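Local coordinates for putative uncharacterized protein (Chaetomium thermophilum, PDB 4XRI) that serves as an importin beta-type nuclear transport receptor, a flexible HEAT-repeat protein that imports proteinaceous cargo into the nucleus and probably binds a small GTPase, at residues P504-S509 and S547-L552; N512-T517 and S553-Q558. The protein carries 2 engineered substitutions. All blocks are in the same frame, centred on the assembly; numbering follows the deposited sequence.

Contact 1 (P504-S509 and S547-L552); sequences PHFNQS and SAVASL
Phe506 reaches from helix 503-516 toward helix 546-567 and places its ring against Ala548 and Val549. The methyl CB of Ala548 lies near the ring plane at the edge, 4.0 Å from Phe506 CE1, so the two meet edge-on. One atom further round, Phe506 CZ comes within 4.1 Å of Val549 CG2, an oblique approach in which the two side chains cross at about a right angle. The reach of the ring follows from its first torsion: with CG opposite the backbone N (chi1 -173°), the ring is carried out toward helix 546-567. Asn507 adds a more peripheral touch. Its CB does not face the partner helix, but the amide turns so that OD1 rests 3.5 Å from Ala548 CB, and the same oxygen lies in the plane of the Phe506 ring, at its edge. The Ala548 methyl is thus met by a carbonyl oxygen as well as by aromatic carbons. The CA atoms of Asn507 and Ala548 are 7.0 Å apart, the shortest CA separation between the two segments. The short helical segments run nearly parallel, at 11°, with their axes 10.9 Å from each other at closest approach. Such a near-parallel course is consistent with the side-by-side stacking of helices along the HEAT-repeat solenoid of the importin beta family. Phe506 also touches Ala541 and Ser545 in the loop leading into helix 546-567. Helix 455-472 receives His505 and Ser509, helix 524-539 packs against Ser509 and Leu552, and helix 573-597 covers Val549 and Leu552.

Contact 2 (N512-T517 and S553-Q558); sequences NLLTVT and STVILQ
Apolar contact between Leu514 and the pair Val555 and Ile556 joins the two helices through methyl groups. Leu514 CD2 is the atom that meets both: it lies 4.2 Å from Val555 CG1 and 4.4 Å from Ile556 CD1. The CA-CB bonds of Leu514 and Val555 are both directed at the other helix, and the side chains cross obliquely. In Val555 the branch opposite the backbone N (chi1 176°), CG1, meets the leucine. Ile556 starts off to one side, and it is the far end of its side chain, CD1, that reaches Leu514. The nearest CA atoms, those of Leu514 and Val555, are 9.0 Å apart. The contact is one of the aliphatic joints between helices laid side by side in the HEAT-repeat superhelix of the importin beta family; Ile556 also packs on Leu586, Val589 and Leu590 of helix 573-597. Polar interactions gather toward the C-terminal part of helix 503-516. Thr517 OG1 donates to Leu513 O at 2.7 Å, in the carbonyl plane and on a lone pair (C=O...donor angle 136°), while Thr517 N bonds to the same oxygen at 3.2 Å, so two donors grip one carbonyl. From helix 546-567, Arg559 extends this polar end, with NH2 hydrogen-bonded to Leu514 O and NH1 to Thr517 OG1.

Contacts 1 and 2 are successive levels of one interface between helix 503-516 and helix 546-567, with centres about 11 Å apart. Both helices are followed in the same direction from contact 1 to contact 2, as their parallel course requires. The levels meet directly: Leu552 CD1 of contact 1 packs 3.7 Å from Leu514 CD1 of contact 2, so the two contacts are joined by a leucine-leucine touch. From one to the other an aromatic ring gives way to aliphatic methyls, and the backbones stand further apart at contact 2. The two centres lie about 36 and 33 Å from that of the chain, on the same side.

Contact 1 (P504-S509 and S547-L552)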
loop_
_atom_site.group_PDB
_atom_site.type_symbol
_atom_site.label_atom_id
_atom_site.label_comp_id
_atom_site.label_asym_id
_atom_site.label_seq_id
_atom_site.Cartn_x
_atom_site.Cartn_y
_atom_site.Cartn_z
ATOM N N PRO A 504 28.841 18.641 -14.843
ATOM C CA PRO A 504 28.958 19.692 -15.860
ATOM C C PRO A 504 27.611 20.090 -16.467
ATOM O O PRO A 504 27.548 21.061 -17.221
ATOM C CB PRO A 504 29.867 19.056 -16.919
ATOM C CG PRO A 504 29.669 17.596 -16.756
ATOM C CD PRO A 504 29.492 17.391 -15.284
ATOM N N HIS A 505 26.554 19.349 -16.144
ATOM C CA HIS A 505 25.214 19.673 -16.622
ATOM C C HIS A 505 24.340 20.262 -15.520
ATOM O O HIS A 505 23.205 20.666 -15.775
ATOM C CB HIS A 505 24.526 18.432 -17.193
ATOM C CG HIS A 505 25.263 17.795 -18.330
ATOM N ND1 HIS A 505 25.919 16.590 -18.205
ATOM C CD2 HIS A 505 25.442 18.193 -19.610
ATOM C CE1 HIS A 505 26.473 16.273 -19.362
ATOM N NE2 HIS A 505 26.199 17.228 -20.232
ATOM N N PHE A 506 24.874 20.310 -14.301
ATOM C CA PHE A 506 24.089 20.669 -13.122
ATOM C C PHE A 506 23.447 22.052 -13.207
ATOM O O PHE A 506 22.229 22.184 -13.068
ATOM C CB PHE A 506 24.956 20.593 -11.865
ATOM C CG PHE A 506 24.182 20.773 -10.590
ATOM C CD1 PHE A 506 24.172 21.993 -9.933
ATOM C CD2 PHE A 506 23.453 19.725 -10.056
ATOM C CE1 PHE A 506 23.453 22.160 -8.764
ATOM C CE2 PHE A 506 22.737 19.884 -8.886
ATOM C CZ PHE A 506 22.736 21.103 -8.240
ATOM N N ASN A 507 24.267 23.074 -13.432
ATOM C CA ASN A 507 23.785 24.453 -13.468
ATOM C C ASN A 507 22.710 24.676 -14.524
ATOM O O ASN A 507 21.718 25.360 -14.272
ATOM C CB ASN A 507 24.948 25.417 -13.701
ATOM C CG ASN A 507 25.865 25.517 -12.499
ATOM O OD1 ASN A 507 25.757 24.734 -11.554
ATOM N ND2 ASN A 507 26.776 26.481 -12.527
ATOM N N GLN A 508 22.911 24.093 -15.701
ATOM C CA GLN A 508 21.937 24.197 -16.781
ATOM C C GLN A 508 20.630 23.508 -16.398
ATOM O O GLN A 508 19.543 24.027 -16.658
ATOM C CB GLN A 508 22.498 23.594 -18.070
ATOM C CG GLN A 508 21.547 23.672 -19.254
ATOM C CD GLN A 508 21.209 25.100 -19.636
ATOM O OE1 GLN A 508 22.037 25.816 -20.196
ATOM N NE2 GLN A 508 19.988 25.521 -19.330
ATOM N N SER A 509 20.748 22.335 -15.783
ATOM C CA SER A 509 19.589 21.573 -15.335
ATOM C C SER A 509 18.778 22.352 -14.305
ATOM O O SER A 509 17.554 22.427 -14.399
ATOM C CB SER A 509 20.025 20.227 -14.752
ATOM O OG SER A 509 20.597 19.398 -15.751
ATOM N N SER A 547 28.345 25.579 -4.296
ATOM C CA SER A 547 28.093 27.010 -4.403
ATOM C C SER A 547 26.817 27.279 -5.196
ATOM O O SER A 547 26.079 28.222 -4.906
ATOM C CB SER A 547 29.288 27.710 -5.052
ATOM O OG SER A 547 29.755 26.982 -6.175
ATOM N N ALA A 548 26.562 26.433 -6.189
ATOM C CA ALA A 548 25.342 26.519 -6.983
ATOM C C ALA A 548 24.121 26.184 -6.128
ATOM O O ALA A 548 23.095 26.858 -6.206
ATOM C CB ALA A 548 25.422 25.590 -8.194
ATOM N N VAL A 549 24.244 25.139 -5.312
ATOM C CA VAL A 549 23.199 24.751 -4.365
ATOM C C VAL A 549 22.888 25.889 -3.397
ATOM O O VAL A 549 21.725 26.156 -3.080
ATOM C CB VAL A 549 23.611 23.500 -3.556
ATOM C CG1 VAL A 549 22.599 23.206 -2.456
ATOM C CG2 VAL A 549 23.769 22.305 -4.473
ATOM N N ALA A 550 23.946 26.550 -2.934
ATOM C CA ALA A 550 23.827 27.718 -2.066
ATOM C C ALA A 550 23.008 28.817 -2.739
ATOM O O ALA A 550 22.055 29.340 -2.160
ATOM C CB ALA A 550 25.206 28.239 -1.686
ATOM N N SER A 551 23.386 29.153 -3.971
ATOM C CA SER A 551 22.661 30.140 -4.771
ATOM C C SER A 551 21.207 29.730 -4.996
ATOM O O SER A 551 20.302 30.561 -4.938
ATOM C CB SER A 551 23.354 30.352 -6.120
ATOM O OG SER A 551 24.591 31.026 -5.964
ATOM N N LEU A 552 20.994 28.445 -5.259
ATOM C CA LEU A 552 19.651 27.911 -5.454
ATOM C C LEU A 552 18.792 28.073 -4.204
ATOM O O LEU A 552 17.617 28.437 -4.289
ATOM C CB LEU A 552 19.709 26.435 -5.848
ATOM C CG LEU A 552 18.341 25.747 -5.892
ATOM C CD1 LEU A 552 17.467 26.394 -6.949
ATOM C CD2 LEU A 552 18.469 24.256 -6.138
#

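Contact 2 (N512-T517 and S553-Q558)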
loop_
_atom_site.group_PDB
_atom_site.type_symbol
_atom_site.label_atom_id
_atom_site.label_comp_id
_atom_site.label_asym_id
_atom_site.label_seq_id
_atom_site.Cartn_x
_atom_site.Cartn_y
_atom_site.Cartn_z
ATOM N N ASN A 512 16.983 25.099 -16.040
ATOM C CA ASN A 512 15.811 24.601 -16.755
ATOM C C ASN A 512 14.632 24.326 -15.826
ATOM O O ASN A 512 13.490 24.674 -16.132
ATOM C CB ASN A 512 16.157 23.329 -17.531
ATOM C CG ASN A 512 17.059 23.599 -18.722
ATOM O OD1 ASN A 512 17.188 24.741 -19.170
ATOM N ND2 ASN A 512 17.685 22.548 -19.242
ATOM N N LEU A 513 14.919 23.702 -14.689
ATOM C CA LEU A 513 13.884 23.350 -13.727
ATOM C C LEU A 513 13.310 24.590 -13.051
ATOM O O LEU A 513 12.119 24.648 -12.756
ATOM C CB LEU A 513 14.443 22.379 -12.687
ATOM C CG LEU A 513 14.786 21.005 -13.259
ATOM C CD1 LEU A 513 15.641 20.212 -12.290
ATOM C CD2 LEU A 513 13.509 20.247 -13.597
ATOM N N LEU A 514 14.163 25.583 -12.812
ATOM C CA LEU A 514 13.713 26.852 -12.251
ATOM C C LEU A 514 12.885 27.634 -13.266
ATOM O O LEU A 514 11.986 28.392 -12.893
ATOM C CB LEU A 514 14.905 27.690 -11.780
ATOM C CG LEU A 514 15.484 27.338 -10.409
ATOM C CD1 LEU A 514 16.744 28.139 -10.124
ATOM C CD2 LEU A 514 14.445 27.562 -9.326
ATOM N N THR A 515 13.180 27.437 -14.549
ATOM C CA THR A 515 12.454 28.123 -15.611
ATOM C C THR A 515 11.034 27.588 -15.742
ATOM O O THR A 515 10.078 28.356 -15.814
ATOM C CB THR A 515 13.170 27.985 -16.968
ATOM O OG1 THR A 515 14.500 28.508 -16.866
ATOM C CG2 THR A 515 12.408 28.732 -18.056
ATOM N N VAL A 516 10.902 26.267 -15.757
ATOM C CA VAL A 516 9.605 25.630 -15.955
ATOM C C VAL A 516 8.703 25.793 -14.726
ATOM O O VAL A 516 7.477 25.771 -14.842
ATOM C CB VAL A 516 9.771 24.127 -16.302
ATOM C CG1 VAL A 516 10.375 23.360 -15.141
ATOM C CG2 VAL A 516 8.443 23.513 -16.727
ATOM N N THR A 517 9.304 25.979 -13.555
ATOM C CA THR A 517 8.529 26.182 -12.331
ATOM C C THR A 517 8.248 27.661 -12.072
ATOM O O THR A 517 7.514 28.012 -11.145
ATOM C CB THR A 517 9.245 25.597 -11.091
ATOM O OG1 THR A 517 10.588 26.095 -11.028
ATOM C CG2 THR A 517 9.272 24.078 -11.145
ATOM N N SER A 553 19.388 27.802 -3.046
ATOM C CA SER A 553 18.681 27.902 -1.775
ATOM C C SER A 553 18.128 29.308 -1.560
ATOM O O SER A 553 17.058 29.479 -0.977
ATOM C CB SER A 553 19.603 27.518 -0.615
ATOM O OG SER A 553 20.528 28.555 -0.333
ATOM N N THR A 554 18.860 30.309 -2.040
ATOM C CA THR A 554 18.431 31.703 -1.939
ATOM C C THR A 554 17.224 31.987 -2.830
ATOM O O THR A 554 16.290 32.678 -2.421
ATOM C CB THR A 554 19.566 32.673 -2.321
ATOM O OG1 THR A 554 20.691 32.463 -1.461
ATOM C CG2 THR A 554 19.104 34.120 -2.195
ATOM N N VAL A 555 17.256 31.462 -4.052
ATOM C CA VAL A 555 16.137 31.612 -4.975
ATOM C C VAL A 555 14.889 30.944 -4.406
ATOM O O VAL A 555 13.803 31.525 -4.409
ATOM C CB VAL A 555 16.443 31.004 -6.360
ATOM C CG1 VAL A 555 15.214 31.095 -7.257
ATOM C CG2 VAL A 555 17.635 31.697 -7.003
ATOM N N ILE A 556 15.057 29.717 -3.922
ATOM C CA ILE A 556 13.965 28.962 -3.315
ATOM C C ILE A 556 13.374 29.712 -2.128
ATOM O O ILE A 556 12.156 29.783 -1.966
ATOM C CB ILE A 556 14.435 27.570 -2.849
ATOM C CG1 ILE A 556 14.876 26.727 -4.047
ATOM C CG2 ILE A 556 13.335 26.859 -2.081
ATOM C CD1 ILE A 556 13.812 26.560 -5.109
ATOM N N LEU A 557 14.255 30.266 -1.303
ATOM C CA LEU A 557 13.850 31.085 -0.166
ATOM C C LEU A 557 13.035 32.297 -0.604
ATOM O O LEU A 557 12.025 32.634 0.012
ATOM C CB LEU A 557 15.080 31.541 0.624
ATOM C CG LEU A 557 15.545 30.601 1.736
ATOM C CD1 LEU A 557 16.866 31.084 2.319
ATOM C CD2 LEU A 557 14.478 30.516 2.812
ATOM N N GLN A 558 13.482 32.946 -1.674
ATOM C CA GLN A 558 12.787 34.107 -2.221
ATOM C C GLN A 558 11.373 33.743 -2.682
ATOM O O GLN A 558 10.415 34.474 -2.422
ATOM C CB GLN A 558 13.592 34.700 -3.381
ATOM C CG GLN A 558 13.122 36.063 -3.839
ATOM C CD GLN A 558 14.074 36.700 -4.839
ATOM O OE1 GLN A 558 15.169 36.189 -5.090
ATOM N NE2 GLN A 558 13.659 37.822 -5.415
#